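Local coordinates for protein papain-like cysteine protease (Porcine reproductive and respiratory syndrome virus, PDB 3MTV) that is the papain-like cysteine protease and metal-dependent nuclease nsp1beta of the viral polyprotein, and probably blocks host mRNA export and interferon signalling, at residues 121-127 with 196-202. Residues are numbered along the deposited sequence; the frame is centred on the assembly and turned at random.
Sequences VPGKYLQ and FGSHKWY
A single antiparallel beta bridge pairs Val121 with Tyr202 beside the proteinase active site, where the C-terminal tail runs past the start of helix 124-131. It is a hydrogen-bonded pair: Val121 N donates to Tyr202 O (3.1 Å) and Tyr202 N to Val121 O (3.0 Å). Next to the bridge, Pro122 lies on a face of the Trp201 indole, its CG 4.0 Å from the centroid of the six-membered ring in a CH-pi contact. Gly123, the N-cap residue, brings its bare CA against Tyr202 CE1, and Gly123 O, which receives the helical bond from Gln127 N, also meets Phe196 CB at 3.6 Å. In the first turn of the helix, Leu126 sets CG over a face of the Phe196 ring, 3.9 Å from Phe196 CE1, while its CD2 branch reaches Tyr202. With CG anti to the backbone N (chi1 171°), Gln127 sends its amide to the edge of the Phe196 ring, the two planes nearly perpendicular, and Gln127 NE2 is held by Phe194 O. At the outer end, Lys124 runs its aliphatic chain alongside Ser198. The Tyr202 ring turns its edge to Val121 O and Pro122 O, and two bonds grip its hydroxyl, one to Phe196 O (2.6 Å) and one to Arg158. With the Tyr202 side chain about 5 Å from that of Cys90 and 6 Å from that of His159, the probable catalytic pair, this packing is consistent with a cleaved C-terminal tail retained at the active site of a self-processing papain-like proteinase.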
# COMPACT_ATOMS: atom_id res chain seq x y z
N VAL A 121 15.42 11.70 -17.42
CA VAL A 121 14.58 12.39 -18.42
C VAL A 121 13.37 11.60 -18.83
O VAL A 121 13.42 10.36 -18.81
CB VAL A 121 15.33 12.72 -19.73
CG1 VAL A 121 16.14 13.93 -19.60
CG2 VAL A 121 16.11 11.56 -20.22
N PRO A 122 12.29 12.28 -19.24
CA PRO A 122 11.02 11.61 -19.41
C PRO A 122 10.89 10.43 -20.33
O PRO A 122 10.42 9.40 -19.89
CB PRO A 122 10.09 12.72 -19.81
CG PRO A 122 10.68 13.93 -19.23
CD PRO A 122 12.14 13.73 -19.29
N GLY A 123 11.25 10.46 -21.58
CA GLY A 123 10.87 9.20 -22.25
C GLY A 123 10.29 9.66 -23.51
O GLY A 123 10.91 9.55 -24.51
N LYS A 124 9.18 10.38 -23.42
CA LYS A 124 8.76 11.12 -24.59
C LYS A 124 9.96 11.97 -25.05
O LYS A 124 10.15 12.23 -26.22
CB LYS A 124 7.56 11.97 -24.32
CG LYS A 124 6.19 11.23 -24.45
CD LYS A 124 5.02 11.98 -23.59
CE LYS A 124 5.20 11.81 -21.96
NZ LYS A 124 4.08 12.38 -21.08
N TYR A 125 10.80 12.38 -24.13
CA TYR A 125 11.66 13.47 -24.47
C TYR A 125 12.79 12.75 -25.02
O TYR A 125 13.43 13.15 -25.94
CB TYR A 125 12.06 14.22 -23.22
CG TYR A 125 13.26 15.06 -23.42
CD1 TYR A 125 14.49 14.51 -23.30
CD2 TYR A 125 13.18 16.42 -23.77
CE1 TYR A 125 15.69 15.30 -23.46
CE2 TYR A 125 14.38 17.24 -23.98
CZ TYR A 125 15.63 16.65 -23.84
OH TYR A 125 16.86 17.34 -24.05
N LEU A 126 12.98 11.59 -24.47
CA LEU A 126 14.12 10.81 -24.86
C LEU A 126 13.90 10.34 -26.24
O LEU A 126 14.76 10.44 -27.11
CB LEU A 126 14.14 9.61 -24.02
CG LEU A 126 15.39 8.73 -23.92
CD1 LEU A 126 16.64 9.47 -24.21
CD2 LEU A 126 15.54 8.19 -22.55
N GLN A 127 12.70 9.89 -26.48
CA GLN A 127 12.39 9.35 -27.76
C GLN A 127 12.57 10.42 -28.80
O GLN A 127 13.08 10.24 -29.90
CB GLN A 127 10.98 9.01 -27.73
CG GLN A 127 10.58 8.66 -29.07
CD GLN A 127 10.08 7.27 -29.06
OE1 GLN A 127 9.18 6.94 -28.27
NE2 GLN A 127 10.72 6.41 -29.86
N PHE A 196 9.46 4.23 -25.49
CA PHE A 196 9.83 4.61 -24.13
C PHE A 196 8.80 4.81 -23.04
O PHE A 196 9.18 5.20 -21.94
CB PHE A 196 10.58 5.94 -24.27
CG PHE A 196 11.91 5.74 -24.89
CD1 PHE A 196 13.02 5.36 -24.10
CD2 PHE A 196 12.08 5.83 -26.26
CE1 PHE A 196 14.26 5.06 -24.62
CE2 PHE A 196 13.40 5.55 -26.85
CZ PHE A 196 14.44 5.16 -26.01
N GLY A 197 7.54 4.53 -23.35
CA GLY A 197 6.38 4.79 -22.51
C GLY A 197 6.13 6.26 -22.20
O GLY A 197 7.08 7.10 -22.26
N SER A 198 4.89 6.60 -21.81
CA SER A 198 4.66 8.01 -21.38
C SER A 198 4.73 7.94 -19.89
O SER A 198 4.39 6.85 -19.27
CB SER A 198 3.30 8.57 -21.81
OG SER A 198 3.37 9.24 -23.06
N HIS A 199 5.23 9.01 -19.29
CA HIS A 199 5.26 8.91 -17.84
C HIS A 199 6.30 7.92 -17.27
O HIS A 199 6.31 7.65 -16.12
CB HIS A 199 3.85 8.45 -17.41
CG HIS A 199 2.81 9.49 -17.61
ND1 HIS A 199 1.67 9.26 -18.34
CD2 HIS A 199 2.76 10.79 -17.23
CE1 HIS A 199 0.95 10.37 -18.38
NE2 HIS A 199 1.59 11.31 -17.71
N LYS A 200 7.13 7.32 -18.08
CA LYS A 200 8.26 6.60 -17.62
C LYS A 200 9.37 7.65 -17.44
O LYS A 200 9.20 8.81 -17.86
CB LYS A 200 8.59 5.67 -18.72
CG LYS A 200 8.03 4.28 -18.53
CD LYS A 200 6.84 4.35 -17.79
CE LYS A 200 6.62 2.98 -17.20
NZ LYS A 200 5.38 2.98 -16.30
N TRP A 201 10.44 7.30 -16.73
CA TRP A 201 11.65 8.14 -16.61
C TRP A 201 12.87 7.32 -16.61
O TRP A 201 12.82 6.16 -16.18
CB TRP A 201 11.74 8.96 -15.37
CG TRP A 201 10.69 10.02 -15.35
CD1 TRP A 201 9.28 9.85 -15.31
CD2 TRP A 201 10.91 11.43 -15.34
NE1 TRP A 201 8.64 11.10 -15.26
CE2 TRP A 201 9.62 12.07 -15.31
CE3 TRP A 201 12.07 12.22 -15.36
CZ2 TRP A 201 9.47 13.44 -15.35
CZ3 TRP A 201 11.93 13.62 -15.37
CH2 TRP A 201 10.61 14.22 -15.38
N TYR A 202 13.97 7.92 -17.08
CA TYR A 202 15.22 7.21 -17.24
C TYR A 202 16.42 7.95 -16.74
O TYR A 202 16.80 8.96 -17.36
CB TYR A 202 15.38 7.00 -18.71
CG TYR A 202 14.31 6.10 -19.31
CD1 TYR A 202 13.11 6.67 -19.77
CD2 TYR A 202 14.48 4.69 -19.44
CE1 TYR A 202 12.12 5.89 -20.39
CE2 TYR A 202 13.48 3.88 -20.06
CZ TYR A 202 12.30 4.50 -20.50
OH TYR A 202 11.26 3.82 -21.06